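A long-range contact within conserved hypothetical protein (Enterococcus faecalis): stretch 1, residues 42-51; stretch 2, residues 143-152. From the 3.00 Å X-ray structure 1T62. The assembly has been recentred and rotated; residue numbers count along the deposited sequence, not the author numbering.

Stretch 1 (42-51) LVVSGRKTAT
Stretch 2 143-152: CQSFEVVDLY

What path do the two backbones take? Stretch 1 leaves a helix that includes Leu 42 to Val 44 and turns at Gly 46, whose phi/psi of 85/5, with two bonds back into the last turn, marks a Schellman motif. Among the backbone bonds of the turn, Gly 46 N bonds to Val 43 O at 3.0 Å and Lys 48 N to Leu 42 O at 2.6 Å. At these angles a CB would jam against the carbonyl of the residue before, so glycine suits the turn. After Lys 48 (-102/109) and Thr 49 (-114/15), the chain extends as a strand at Ala 50 (-143/162) and Thr 51 (-147/173). Stretch 2 is a strand from Cys 143 to Leu 151, mostly extended, although Val 149 sits at -102/-8.

How are the strands registered? They run antiparallel. Ala 50 faces Ser 145 as a non-hydrogen-bonded pair, CA to CA 4.6 Å, and Thr 51 faces Gln 144 as a hydrogen-bonded pair, CA to CA 5.4 Å. Thr 51 N donates to Gln 144 O at 3.1 Å, and Gln 144 N returns a bond to Thr 51 O at 3.2 Å. Beyond Ala 50, Phe 146 N donates to Thr 49 O at 3.1 Å, nearly straight at 163°. The small side chain of buried Ala 50 shares one sheet face with Ser 145 (m); Thr 51 and Gln 144 (chi1 m, chi2 t), both buried, share the other.

What does Phe 146 do? Buried, it has the largest area covered by the other stretch, 102 Å². Its CA-to-CB bond points sideways, but chi1 of 53° (p) and chi2 of -86° bring the ring end nearer to stretch 1. C of Thr 49 (rotamer p) lies over one ring face. Phe 146 CZ is 3.6 Å from Lys 48 O, and Phe 146 CE1 is 3.4 Å from Ala 50 N and 3.1 Å from Thr 51 OG1, with Thr 51 in rotamer m. The flat ring thus packs against backbone as well as side chains.

How do the helical residues Val 43 and Val 44 join in? Val 43, buried and t, points toward stretch 2: its CG1 lies 3.9 Å from Phe 146 CE2 and 3.4 Å from CG2 of Val 148, also t. Val 44, in rotamer m, meets Leu 151 through its CB, 3.9 Å from Leu 151 CD2, the leucine reaching in with chi1 m and chi2 t. These branched apolar side chains extend the contact beyond the paired residues; the two stretches together bury 476 Å².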

ATOM      1  N   LEU B  42       0.433 -11.228  -9.703  1.00 20.61           N
ATOM      2  CA  LEU B  42      -0.361 -12.350 -10.192  1.00 20.12           C
ATOM      3  C   LEU B  42      -1.456 -11.882 -11.143  1.00 19.78           C
ATOM      4  O   LEU B  42      -1.852 -12.603 -12.050  1.00 18.01           O
ATOM      5  CB  LEU B  42      -0.990 -13.073  -9.006  1.00 14.24           C
ATOM      6  CG  LEU B  42      -0.618 -14.535  -8.772  1.00 15.87           C
ATOM      7  CD1 LEU B  42       0.770 -14.815  -9.262  1.00 19.16           C
ATOM      8  CD2 LEU B  42      -0.717 -14.827  -7.294  1.00 17.01           C
ATOM      9  N   VAL B  43      -1.940 -10.664 -10.928  1.00 20.17           N
ATOM     10  CA  VAL B  43      -3.000 -10.109 -11.758  1.00 19.64           C
ATOM     11  C   VAL B  43      -2.448  -9.537 -13.055  1.00 25.96           C
ATOM     12  O   VAL B  43      -2.898  -9.892 -14.151  1.00 26.23           O
ATOM     13  CB  VAL B  43      -3.788  -9.017 -10.976  1.00  7.92           C
ATOM     14  CG1 VAL B  43      -4.593  -8.137 -11.933  1.00  4.07           C
ATOM     15  CG2 VAL B  43      -4.723  -9.689  -9.969  1.00  1.00           C
ATOM     16  N   VAL B  44      -1.461  -8.659 -12.926  1.00 36.33           N
ATOM     17  CA  VAL B  44      -0.858  -8.026 -14.088  1.00 36.64           C
ATOM     18  C   VAL B  44      -0.205  -9.037 -15.024  1.00 38.24           C
ATOM     19  O   VAL B  44      -0.209  -8.848 -16.238  1.00 38.37           O
ATOM     20  CB  VAL B  44       0.186  -6.941 -13.656  1.00 20.66           C
ATOM     21  CG1 VAL B  44      -0.476  -5.925 -12.737  1.00 27.83           C
ATOM     22  CG2 VAL B  44       1.360  -7.580 -12.945  1.00 27.36           C
ATOM     23  N   SER B  45       0.338 -10.114 -14.463  1.00 14.32           N
ATOM     24  CA  SER B  45       1.006 -11.143 -15.260  1.00 12.81           C
ATOM     25  C   SER B  45       0.016 -12.049 -15.984  1.00 11.53           C
ATOM     26  O   SER B  45       0.403 -12.923 -16.754  1.00 10.98           O
ATOM     27  CB  SER B  45       1.915 -11.996 -14.375  1.00 31.92           C
ATOM     28  OG  SER B  45       1.155 -12.780 -13.475  1.00 29.11           O
ATOM     29  N   GLY B  46      -1.268 -11.846 -15.723  1.00 12.15           N
ATOM     30  CA  GLY B  46      -2.282 -12.634 -16.393  1.00 11.17           C
ATOM     31  C   GLY B  46      -2.580 -13.966 -15.746  1.00 11.02           C
ATOM     32  O   GLY B  46      -3.372 -14.736 -16.290  1.00  9.89           O
ATOM     33  N   ARG B  47      -1.963 -14.239 -14.596  1.00 22.62           N
ATOM     34  CA  ARG B  47      -2.176 -15.500 -13.886  1.00 25.50           C
ATOM     35  C   ARG B  47      -3.415 -15.522 -12.995  1.00 22.18           C
ATOM     36  O   ARG B  47      -4.166 -16.501 -13.003  1.00 26.47           O
ATOM     37  CB  ARG B  47      -0.942 -15.854 -13.060  1.00 50.65           C
ATOM     38  CG  ARG B  47       0.305 -16.051 -13.903  1.00 67.54           C
ATOM     39  CD  ARG B  47       1.407 -16.728 -13.110  1.00 80.72           C
ATOM     40  NE  ARG B  47       2.589 -17.005 -13.923  1.00 89.64           N
ATOM     41  CZ  ARG B  47       2.593 -17.759 -15.023  1.00 92.56           C
ATOM     42  NH1 ARG B  47       1.472 -18.322 -15.457  1.00 92.89           N
ATOM     43  NH2 ARG B  47       3.729 -17.961 -15.684  1.00 91.94           N
ATOM     44  N   LYS B  48      -3.635 -14.464 -12.219  1.00 34.14           N
ATOM     45  CA  LYS B  48      -4.808 -14.405 -11.345  1.00 28.61           C
ATOM     46  C   LYS B  48      -5.879 -13.509 -11.962  1.00 26.76           C
ATOM     47  O   LYS B  48      -5.737 -12.282 -12.007  1.00 27.05           O
ATOM     48  CB  LYS B  48      -4.422 -13.879  -9.960  1.00 15.50           C
ATOM     49  CG  LYS B  48      -5.614 -13.448  -9.097  1.00 10.76           C
ATOM     50  CD  LYS B  48      -5.123 -12.688  -7.875  1.00 11.69           C
ATOM     51  CE  LYS B  48      -6.258 -12.180  -7.008  1.00 11.70           C
ATOM     52  NZ  LYS B  48      -6.962 -13.282  -6.290  1.00 13.73           N
ATOM     53  N   THR B  49      -6.963 -14.117 -12.421  1.00 15.29           N
ATOM     54  CA  THR B  49      -8.023 -13.357 -13.061  1.00 13.08           C
ATOM     55  C   THR B  49      -9.341 -13.348 -12.306  1.00 12.16           C
ATOM     56  O   THR B  49     -10.374 -12.989 -12.871  1.00  9.87           O
ATOM     57  CB  THR B  49      -8.276 -13.908 -14.445  1.00  9.91           C
ATOM     58  OG1 THR B  49      -8.916 -15.184 -14.336  1.00  7.93           O
ATOM     59  CG2 THR B  49      -6.974 -14.108 -15.151  1.00  6.99           C
ATOM     60  N   ALA B  50      -9.307 -13.757 -11.041  1.00 22.37           N
ATOM     61  CA  ALA B  50     -10.505 -13.782 -10.206  1.00 23.02           C
ATOM     62  C   ALA B  50     -10.206 -13.388  -8.762  1.00 24.20           C
ATOM     63  O   ALA B  50      -9.059 -13.426  -8.312  1.00 23.72           O
ATOM     64  CB  ALA B  50     -11.137 -15.149 -10.238  1.00  1.00           C
ATOM     65  N   THR B  51     -11.265 -13.027  -8.045  1.00 19.54           N
ATOM     66  CA  THR B  51     -11.187 -12.606  -6.655  1.00 23.87           C
ATOM     67  C   THR B  51     -12.446 -13.042  -5.935  1.00 23.58           C
ATOM     68  O   THR B  51     -13.402 -13.532  -6.538  1.00 23.60           O
ATOM     69  CB  THR B  51     -11.142 -11.090  -6.550  1.00 34.82           C
ATOM     70  OG1 THR B  51     -10.252 -10.583  -7.543  1.00 43.84           O
ATOM     71  CG2 THR B  51     -10.660 -10.662  -5.190  1.00 37.08           C
ATOM     72  N   CYS B 143     -17.845 -13.599  -5.893  1.00 14.52           N
ATOM     73  CA  CYS B 143     -16.786 -13.838  -6.863  1.00 15.21           C
ATOM     74  C   CYS B 143     -16.829 -12.967  -8.129  1.00 15.62           C
ATOM     75  O   CYS B 143     -17.881 -12.796  -8.753  1.00 15.19           O
ATOM     76  CB  CYS B 143     -16.804 -15.316  -7.257  1.00 30.74           C
ATOM     77  SG  CYS B 143     -16.685 -16.464  -5.849  1.00 29.27           S
ATOM     78  N   GLN B 144     -15.664 -12.429  -8.500  1.00 14.23           N
ATOM     79  CA  GLN B 144     -15.514 -11.582  -9.682  1.00 13.12           C
ATOM     80  C   GLN B 144     -14.491 -12.124 -10.658  1.00 12.70           C
ATOM     81  O   GLN B 144     -13.407 -12.542 -10.273  1.00 12.84           O
ATOM     82  CB  GLN B 144     -15.058 -10.184  -9.296  1.00 15.99           C
ATOM     83  CG  GLN B 144     -16.072  -9.359  -8.564  1.00 16.01           C
ATOM     84  CD  GLN B 144     -15.488  -8.040  -8.123  1.00 15.82           C
ATOM     85  OE1 GLN B 144     -15.189  -7.158  -8.939  1.00 11.88           O
ATOM     86  NE2 GLN B 144     -15.304  -7.901  -6.820  1.00 16.29           N
ATOM     87  N   SER B 145     -14.842 -12.109 -11.933  1.00 16.20           N
ATOM     88  CA  SER B 145     -13.940 -12.551 -12.978  1.00 16.65           C
ATOM     89  C   SER B 145     -13.706 -11.306 -13.811  1.00 16.44           C
ATOM     90  O   SER B 145     -14.636 -10.729 -14.374  1.00 16.72           O
ATOM     91  CB  SER B 145     -14.580 -13.659 -13.785  1.00 21.60           C
ATOM     92  OG  SER B 145     -14.783 -14.787 -12.953  1.00 27.37           O
ATOM     93  N   PHE B 146     -12.449 -10.888 -13.859  1.00 16.68           N
ATOM     94  CA  PHE B 146     -12.062  -9.674 -14.554  1.00 16.54           C
ATOM     95  C   PHE B 146     -10.919  -9.890 -15.543  1.00 17.74           C
ATOM     96  O   PHE B 146     -10.349 -10.981 -15.629  1.00 15.24           O
ATOM     97  CB  PHE B 146     -11.609  -8.640 -13.514  1.00 12.74           C
ATOM     98  CG  PHE B 146     -10.541  -9.160 -12.586  1.00 11.07           C
ATOM     99  CD1 PHE B 146     -10.881  -9.869 -11.435  1.00  8.77           C
ATOM    100  CD2 PHE B 146      -9.188  -9.027 -12.913  1.00 11.59           C
ATOM    101  CE1 PHE B 146      -9.898 -10.443 -10.625  1.00  7.73           C
ATOM    102  CE2 PHE B 146      -8.192  -9.601 -12.108  1.00 10.50           C
ATOM    103  CZ  PHE B 146      -8.551 -10.310 -10.964  1.00 10.41           C
ATOM    104  N   GLU B 147     -10.598  -8.823 -16.274  1.00 19.11           N
ATOM    105  CA  GLU B 147      -9.498  -8.821 -17.222  1.00 19.63           C
ATOM    106  C   GLU B 147      -8.710  -7.527 -17.031  1.00 20.36           C
ATOM    107  O   GLU B 147      -9.298  -6.465 -16.822  1.00 21.20           O
ATOM    108  CB  GLU B 147     -10.001  -8.957 -18.669  1.00 16.63           C
ATOM    109  CG  GLU B 147     -11.011  -7.938 -19.181  1.00 22.53           C
ATOM    110  CD  GLU B 147     -11.524  -8.316 -20.587  1.00 25.26           C
ATOM    111  OE1 GLU B 147     -12.422  -7.639 -21.135  1.00 24.64           O
ATOM    112  OE2 GLU B 147     -11.020  -9.315 -21.155  1.00 27.41           O
ATOM    113  N   VAL B 148      -7.381  -7.622 -17.041  1.00 25.96           N
ATOM    114  CA  VAL B 148      -6.553  -6.437 -16.882  1.00 23.87           C
ATOM    115  C   VAL B 148      -6.716  -5.608 -18.136  1.00 22.07           C
ATOM    116  O   VAL B 148      -6.349  -6.012 -19.244  1.00 21.14           O
ATOM    117  CB  VAL B 148      -5.082  -6.792 -16.654  1.00 23.37           C
ATOM    118  CG1 VAL B 148      -4.184  -5.578 -16.973  1.00 21.23           C
ATOM    119  CG2 VAL B 148      -4.901  -7.207 -15.199  1.00 23.18           C
ATOM    120  N   VAL B 149      -7.271  -4.428 -17.925  1.00 15.17           N
ATOM    121  CA  VAL B 149      -7.614  -3.506 -18.991  1.00 15.65           C
ATOM    122  C   VAL B 149      -6.630  -2.337 -19.178  1.00 13.26           C
ATOM    123  O   VAL B 149      -6.725  -1.592 -20.138  1.00 11.33           O
ATOM    124  CB  VAL B 149      -9.080  -3.033 -18.706  1.00  3.10           C
ATOM    125  CG1 VAL B 149      -9.145  -1.542 -18.496  1.00  3.70           C
ATOM    126  CG2 VAL B 149     -10.002  -3.541 -19.780  1.00  1.00           C
ATOM    127  N   ASP B 150      -5.674  -2.191 -18.270  1.00 14.72           N
ATOM    128  CA  ASP B 150      -4.694  -1.114 -18.361  1.00 18.68           C
ATOM    129  C   ASP B 150      -3.648  -1.252 -17.249  1.00 20.31           C
ATOM    130  O   ASP B 150      -3.969  -1.638 -16.128  1.00 21.40           O
ATOM    131  CB  ASP B 150      -5.410   0.238 -18.263  1.00 29.49           C
ATOM    132  CG  ASP B 150      -4.494   1.428 -18.567  1.00 31.97           C
ATOM    133  OD1 ASP B 150      -5.008   2.571 -18.588  1.00 33.70           O
ATOM    134  OD2 ASP B 150      -3.270   1.245 -18.783  1.00 33.67           O
ATOM    135  N   LEU B 151      -2.390  -0.965 -17.573  1.00 26.77           N
ATOM    136  CA  LEU B 151      -1.306  -1.028 -16.598  1.00 26.77           C
ATOM    137  C   LEU B 151      -0.865   0.398 -16.299  1.00 26.77           C
ATOM    138  O   LEU B 151      -0.891   1.254 -17.188  1.00 26.77           O
ATOM    139  CB  LEU B 151      -0.120  -1.800 -17.160  1.00 20.82           C
ATOM    140  CG  LEU B 151      -0.293  -3.283 -17.480  1.00 20.82           C
ATOM    141  CD1 LEU B 151       0.976  -3.795 -18.130  1.00 20.82           C
ATOM    142  CD2 LEU B 151      -0.604  -4.057 -16.207  1.00 20.82           C
ATOM    143  N   TYR B 152      -0.459   0.648 -15.055  1.00 41.63           N
ATOM    144  CA  TYR B 152      -0.010   1.976 -14.638  1.00 41.63           C
ATOM    145  C   TYR B 152       1.441   2.138 -15.004  1.00 41.63           C
ATOM    146  O   TYR B 152       2.319   1.799 -14.220  1.00 41.63           O
ATOM    147  CB  TYR B 152      -0.177   2.153 -13.130  1.00 36.64           C
ATOM    148  CG  TYR B 152       0.287   3.491 -12.585  1.00 36.64           C
ATOM    149  CD1 TYR B 152       1.553   3.634 -12.016  1.00 36.64           C
ATOM    150  CD2 TYR B 152      -0.559   4.610 -12.597  1.00 36.64           C
ATOM    151  CE1 TYR B 152       1.968   4.860 -11.460  1.00 36.64           C
ATOM    152  CE2 TYR B 152      -0.154   5.843 -12.048  1.00 36.64           C
ATOM    153  CZ  TYR B 152       1.108   5.958 -11.478  1.00 36.64           C
ATOM    154  OH  TYR B 152       1.506   7.148 -10.901  1.00 36.64           O
TER